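Local coordinates for protein Sodium/sialic acid symporter SiaT (Proteus mirabilis, PDB 5NV9) that couples the inward sodium gradient to the uptake of the sialic acid N-acetylneuraminic acid across the bacterial inner membrane, at residues P68-I79 with I286-F296. Residues are numbered along the deposited sequence; the frame is centred on the assembly and turned at random.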
loop_
_atom_site.group_PDB
_atom_site.type_symbol
_atom_site.label_atom_id
_atom_site.label_comp_id
_atom_site.label_asym_id
_atom_site.label_seq_id
_atom_site.Cartn_x
_atom_site.Cartn_y
_atom_site.Cartn_z
ATOM N N PRO A 68 -3.911 -12.994 -7.890
ATOM C CA PRO A 68 -4.102 -14.067 -8.891
ATOM C C PRO A 68 -3.489 -15.433 -8.477
ATOM O O PRO A 68 -4.129 -16.470 -8.695
ATOM C CB PRO A 68 -3.428 -13.510 -10.155
ATOM C CG PRO A 68 -3.560 -12.010 -9.991
ATOM C CD PRO A 68 -3.392 -11.767 -8.495
ATOM N N ALA A 69 -2.255 -15.442 -7.949
ATOM C CA ALA A 69 -1.666 -16.716 -7.484
ATOM C C ALA A 69 -2.513 -17.365 -6.387
ATOM O O ALA A 69 -2.676 -18.575 -6.359
ATOM C CB ALA A 69 -0.261 -16.488 -6.992
ATOM N N LYS A 70 -3.117 -16.527 -5.529
ATOM C CA LYS A 70 -3.926 -16.977 -4.439
ATOM C C LYS A 70 -5.264 -17.546 -4.961
ATOM O O LYS A 70 -5.680 -18.619 -4.520
ATOM C CB LYS A 70 -4.173 -15.841 -3.486
ATOM C CG LYS A 70 -5.007 -16.228 -2.268
ATOM C CD LYS A 70 -4.577 -15.428 -1.051
ATOM C CE LYS A 70 -3.455 -16.130 -0.291
ATOM N NZ LYS A 70 -3.972 -17.365 0.367
ATOM N N ALA A 71 -5.909 -16.901 -5.932
ATOM C CA ALA A 71 -7.186 -17.467 -6.440
ATOM C C ALA A 71 -6.909 -18.775 -7.199
ATOM O O ALA A 71 -7.712 -19.696 -7.169
ATOM C CB ALA A 71 -7.885 -16.485 -7.340
ATOM N N TYR A 72 -5.799 -18.784 -7.963
ATOM C CA TYR A 72 -5.284 -19.980 -8.667
ATOM C C TYR A 72 -5.130 -21.241 -7.736
ATOM O O TYR A 72 -5.699 -22.324 -8.039
ATOM C CB TYR A 72 -3.950 -19.667 -9.346
ATOM C CG TYR A 72 -3.462 -20.824 -10.206
ATOM C CD1 TYR A 72 -2.818 -21.905 -9.631
ATOM C CD2 TYR A 72 -3.669 -20.849 -11.570
ATOM C CE1 TYR A 72 -2.391 -22.971 -10.384
ATOM C CE2 TYR A 72 -3.183 -21.894 -12.339
ATOM C CZ TYR A 72 -2.568 -22.950 -11.726
ATOM O OH TYR A 72 -2.146 -24.025 -12.428
ATOM N N THR A 73 -4.384 -21.076 -6.621
ATOM C CA THR A 73 -4.133 -22.136 -5.678
ATOM C C THR A 73 -5.259 -22.390 -4.655
ATOM O O THR A 73 -5.321 -23.453 -4.063
ATOM C CB THR A 73 -2.850 -21.856 -4.885
ATOM O OG1 THR A 73 -3.044 -20.650 -4.146
ATOM C CG2 THR A 73 -1.688 -21.683 -5.834
ATOM N N SER A 74 -6.123 -21.424 -4.402
ATOM C CA SER A 74 -7.156 -21.624 -3.377
ATOM C C SER A 74 -8.495 -21.065 -3.803
ATOM O O SER A 74 -9.219 -21.715 -4.537
ATOM C CB SER A 74 -6.719 -21.039 -2.005
ATOM O OG SER A 74 -6.563 -19.644 -2.141
ATOM N N ASP A 75 -8.864 -19.894 -3.276
ATOM C CA ASP A 75 -10.180 -19.414 -3.483
ATOM C C ASP A 75 -10.271 -17.868 -3.478
ATOM O O ASP A 75 -9.248 -17.156 -3.533
ATOM C CB ASP A 75 -11.059 -20.068 -2.432
ATOM C CG ASP A 75 -10.584 -19.785 -1.001
ATOM O OD1 ASP A 75 -10.400 -18.605 -0.634
ATOM O OD2 ASP A 75 -10.462 -20.727 -0.202
ATOM N N TRP A 76 -11.488 -17.339 -3.436
ATOM C CA TRP A 76 -11.692 -15.892 -3.409
ATOM C C TRP A 76 -11.932 -15.371 -2.009
ATOM O O TRP A 76 -12.275 -14.209 -1.886
ATOM C CB TRP A 76 -12.908 -15.503 -4.235
ATOM C CG TRP A 76 -12.750 -15.549 -5.721
ATOM C CD1 TRP A 76 -12.055 -16.462 -6.450
ATOM C CD2 TRP A 76 -13.372 -14.679 -6.643
ATOM N NE1 TRP A 76 -12.153 -16.169 -7.784
ATOM C CE2 TRP A 76 -12.946 -15.064 -7.931
ATOM C CE3 TRP A 76 -14.210 -13.550 -6.503
ATOM C CZ2 TRP A 76 -13.380 -14.422 -9.088
ATOM C CZ3 TRP A 76 -14.612 -12.890 -7.648
ATOM C CH2 TRP A 76 -14.170 -13.312 -8.939
ATOM N N THR A 77 -11.762 -16.158 -0.953
ATOM C CA THR A 77 -12.168 -15.627 0.363
ATOM C C THR A 77 -11.540 -14.279 0.764
ATOM O O THR A 77 -12.184 -13.494 1.409
ATOM C CB THR A 77 -11.979 -16.631 1.500
ATOM O OG1 THR A 77 -10.657 -17.134 1.499
ATOM C CG2 THR A 77 -12.957 -17.745 1.361
ATOM N N PHE A 78 -10.285 -14.037 0.400
ATOM C CA PHE A 78 -9.615 -12.791 0.687
ATOM C C PHE A 78 -10.272 -11.523 0.143
ATOM O O PHE A 78 -10.047 -10.446 0.660
ATOM C CB PHE A 78 -8.189 -12.830 0.175
ATOM C CG PHE A 78 -7.200 -13.458 1.130
ATOM C CD1 PHE A 78 -7.471 -14.689 1.772
ATOM C CD2 PHE A 78 -5.941 -12.892 1.287
ATOM C CE1 PHE A 78 -6.532 -15.285 2.606
ATOM C CE2 PHE A 78 -4.996 -13.475 2.154
ATOM C CZ PHE A 78 -5.290 -14.679 2.796
ATOM N N ILE A 79 -11.098 -11.654 -0.896
ATOM C CA ILE A 79 -11.784 -10.523 -1.483
ATOM C C ILE A 79 -12.703 -9.861 -0.429
ATOM O O ILE A 79 -13.010 -8.676 -0.543
ATOM C CB ILE A 79 -12.534 -10.869 -2.820
ATOM C CG1 ILE A 79 -12.623 -9.625 -3.720
ATOM C CG2 ILE A 79 -13.922 -11.490 -2.548
ATOM C CD1 ILE A 79 -13.414 -9.814 -4.990
ATOM N N ILE A 286 -11.674 -7.502 -8.045
ATOM C CA ILE A 286 -12.393 -8.642 -8.553
ATOM C C ILE A 286 -11.669 -9.220 -9.786
ATOM O O ILE A 286 -11.607 -10.444 -9.961
ATOM C CB ILE A 286 -13.801 -8.288 -9.039
ATOM C CG1 ILE A 286 -14.693 -7.824 -7.917
ATOM C CG2 ILE A 286 -14.465 -9.512 -9.648
ATOM C CD1 ILE A 286 -16.042 -7.318 -8.427
ATOM N N PHE A 287 -11.135 -8.351 -10.645
ATOM C CA PHE A 287 -10.428 -8.841 -11.857
ATOM C C PHE A 287 -9.149 -9.600 -11.523
ATOM O O PHE A 287 -8.837 -10.570 -12.241
ATOM C CB PHE A 287 -10.178 -7.763 -12.902
ATOM C CG PHE A 287 -11.403 -7.382 -13.645
ATOM C CD1 PHE A 287 -12.285 -6.438 -13.122
ATOM C CD2 PHE A 287 -11.702 -7.974 -14.858
ATOM C CE1 PHE A 287 -13.448 -6.098 -13.800
ATOM C CE2 PHE A 287 -12.872 -7.649 -15.519
ATOM C CZ PHE A 287 -13.749 -6.713 -14.993
ATOM N N PHE A 288 -8.461 -9.234 -10.427
ATOM C CA PHE A 288 -7.251 -9.972 -10.025
ATOM C C PHE A 288 -7.595 -11.404 -9.548
ATOM O O PHE A 288 -6.890 -12.347 -9.869
ATOM C CB PHE A 288 -6.415 -9.174 -9.038
ATOM C CG PHE A 288 -5.759 -7.980 -9.666
ATOM C CD1 PHE A 288 -4.637 -8.136 -10.478
ATOM C CD2 PHE A 288 -6.271 -6.716 -9.515
ATOM C CE1 PHE A 288 -4.060 -7.042 -11.140
ATOM C CE2 PHE A 288 -5.700 -5.614 -10.179
ATOM C CZ PHE A 288 -4.577 -5.773 -10.958
ATOM N N PHE A 289 -8.683 -11.552 -8.811
ATOM C CA PHE A 289 -9.172 -12.887 -8.429
ATOM C C PHE A 289 -9.590 -13.632 -9.687
ATOM O O PHE A 289 -9.203 -14.789 -9.874
ATOM C CB PHE A 289 -10.349 -12.773 -7.437
ATOM C CG PHE A 289 -9.898 -12.399 -6.059
ATOM C CD1 PHE A 289 -9.415 -13.378 -5.212
ATOM C CD2 PHE A 289 -9.839 -11.055 -5.634
ATOM C CE1 PHE A 289 -8.966 -13.049 -3.924
ATOM C CE2 PHE A 289 -9.350 -10.735 -4.353
ATOM C CZ PHE A 289 -8.897 -11.740 -3.504
ATOM N N ALA A 290 -10.372 -12.965 -10.546
ATOM C CA ALA A 290 -10.888 -13.608 -11.749
ATOM C C ALA A 290 -9.768 -14.101 -12.620
ATOM O O ALA A 290 -9.862 -15.209 -13.192
ATOM C CB ALA A 290 -11.874 -12.725 -12.509
ATOM N N ILE A 291 -8.668 -13.349 -12.648
ATOM C CA ILE A 291 -7.483 -13.785 -13.365
ATOM C C ILE A 291 -6.885 -15.134 -12.887
ATOM O O ILE A 291 -6.583 -15.997 -13.730
ATOM C CB ILE A 291 -6.398 -12.685 -13.452
ATOM C CG1 ILE A 291 -6.840 -11.606 -14.430
ATOM C CG2 ILE A 291 -5.089 -13.246 -13.945
ATOM C CD1 ILE A 291 -6.153 -10.287 -14.122
ATOM N N GLY A 292 -6.724 -15.307 -11.563
ATOM C CA GLY A 292 -6.257 -16.567 -10.983
ATOM C C GLY A 292 -7.196 -17.709 -11.246
ATOM O O GLY A 292 -6.775 -18.777 -11.597
ATOM N N SER A 293 -8.486 -17.490 -11.124
ATOM C CA SER A 293 -9.430 -18.515 -11.499
ATOM C C SER A 293 -9.401 -18.889 -12.995
ATOM O O SER A 293 -9.451 -20.084 -13.380
ATOM C CB SER A 293 -10.825 -18.047 -11.070
ATOM O OG SER A 293 -10.872 -17.930 -9.665
ATOM N N ALA A 294 -9.323 -17.861 -13.838
ATOM C CA ALA A 294 -9.146 -18.067 -15.295
ATOM C C ALA A 294 -7.923 -18.830 -15.646
ATOM O O ALA A 294 -7.997 -19.725 -16.496
ATOM C CB ALA A 294 -9.195 -16.758 -16.063
ATOM N N LEU A 295 -6.789 -18.514 -15.006
ATOM C CA LEU A 295 -5.539 -19.168 -15.332
ATOM C C LEU A 295 -5.543 -20.606 -14.919
ATOM O O LEU A 295 -4.876 -21.420 -15.560
ATOM C CB LEU A 295 -4.347 -18.486 -14.665
ATOM C CG LEU A 295 -3.936 -17.120 -15.255
ATOM C CD1 LEU A 295 -2.924 -16.447 -14.420
ATOM C CD2 LEU A 295 -3.419 -17.226 -16.658
ATOM N N PHE A 296 -6.212 -20.876 -13.781
ATOM C CA PHE A 296 -6.392 -22.206 -13.263
ATOM C C PHE A 296 -7.130 -23.069 -14.291
ATOM O O PHE A 296 -6.695 -24.196 -14.590
ATOM C CB PHE A 296 -7.155 -22.152 -11.947
ATOM C CG PHE A 296 -7.765 -23.440 -11.572
ATOM C CD1 PHE A 296 -6.985 -24.452 -11.114
ATOM C CD2 PHE A 296 -9.111 -23.618 -11.689
ATOM C CE1 PHE A 296 -7.523 -25.680 -10.777
ATOM C CE2 PHE A 296 -9.669 -24.850 -11.365
ATOM C CZ PHE A 296 -8.876 -25.882 -10.918
HETATM O O HOH W 1 -10.399 -19.452 -7.652
HETATM O O HOH W 2 -4.314 -25.313 -13.471
#
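Trp76 lays the six-membered ring of its indole over Phe289, whose CB sits 3.7 Å from the ring centroid, a CH-pi contact nearly over the ring centre. In this LeuT-fold symporter, caught outward-open, the contact joins helix 61-73 and the turn after it to the periplasmic end of helix 267-301. The indole suits its place because one flat group serves two needs: its face covers the apolar Phe289, while at its edge NE1 gives Ser293 OG a nearly straight hydrogen bond (2.9 Å, 168°) in the ring plane. With CG turned anti to the carbonyl carbon, Phe289 sends its own ring toward Ile79, whose branched CB rests over one face, offset toward the rim, while Ala71 CB approaches obliquely, near CD1. Phe78, next in the chain to Ile79, carries the contact toward the substrate, its side chain about 5 Å from bound N-acetylneuraminic acid.

The axes of helix segments 68-73 and 286-296 approach to 6.8 Å and cross at -46°. Gly292, with no side chain, presents its CA directly to Pro68 O at 3.1 Å in a CA-H...O contact, so the backbones can come this close. Beyond the crossing, Tyr72 receives the ring edge of Phe296 on its face, with planes at 85°, while Lys220 makes a cation-pi contact with Phe296 and its NZ hydrogen-bonds to Tyr72 O. Water completes the seam: one molecule bridges Tyr72 OH and Phe296 O, and another accepts from Ser293 OG at 2.6 Å and donates to Ala71 O.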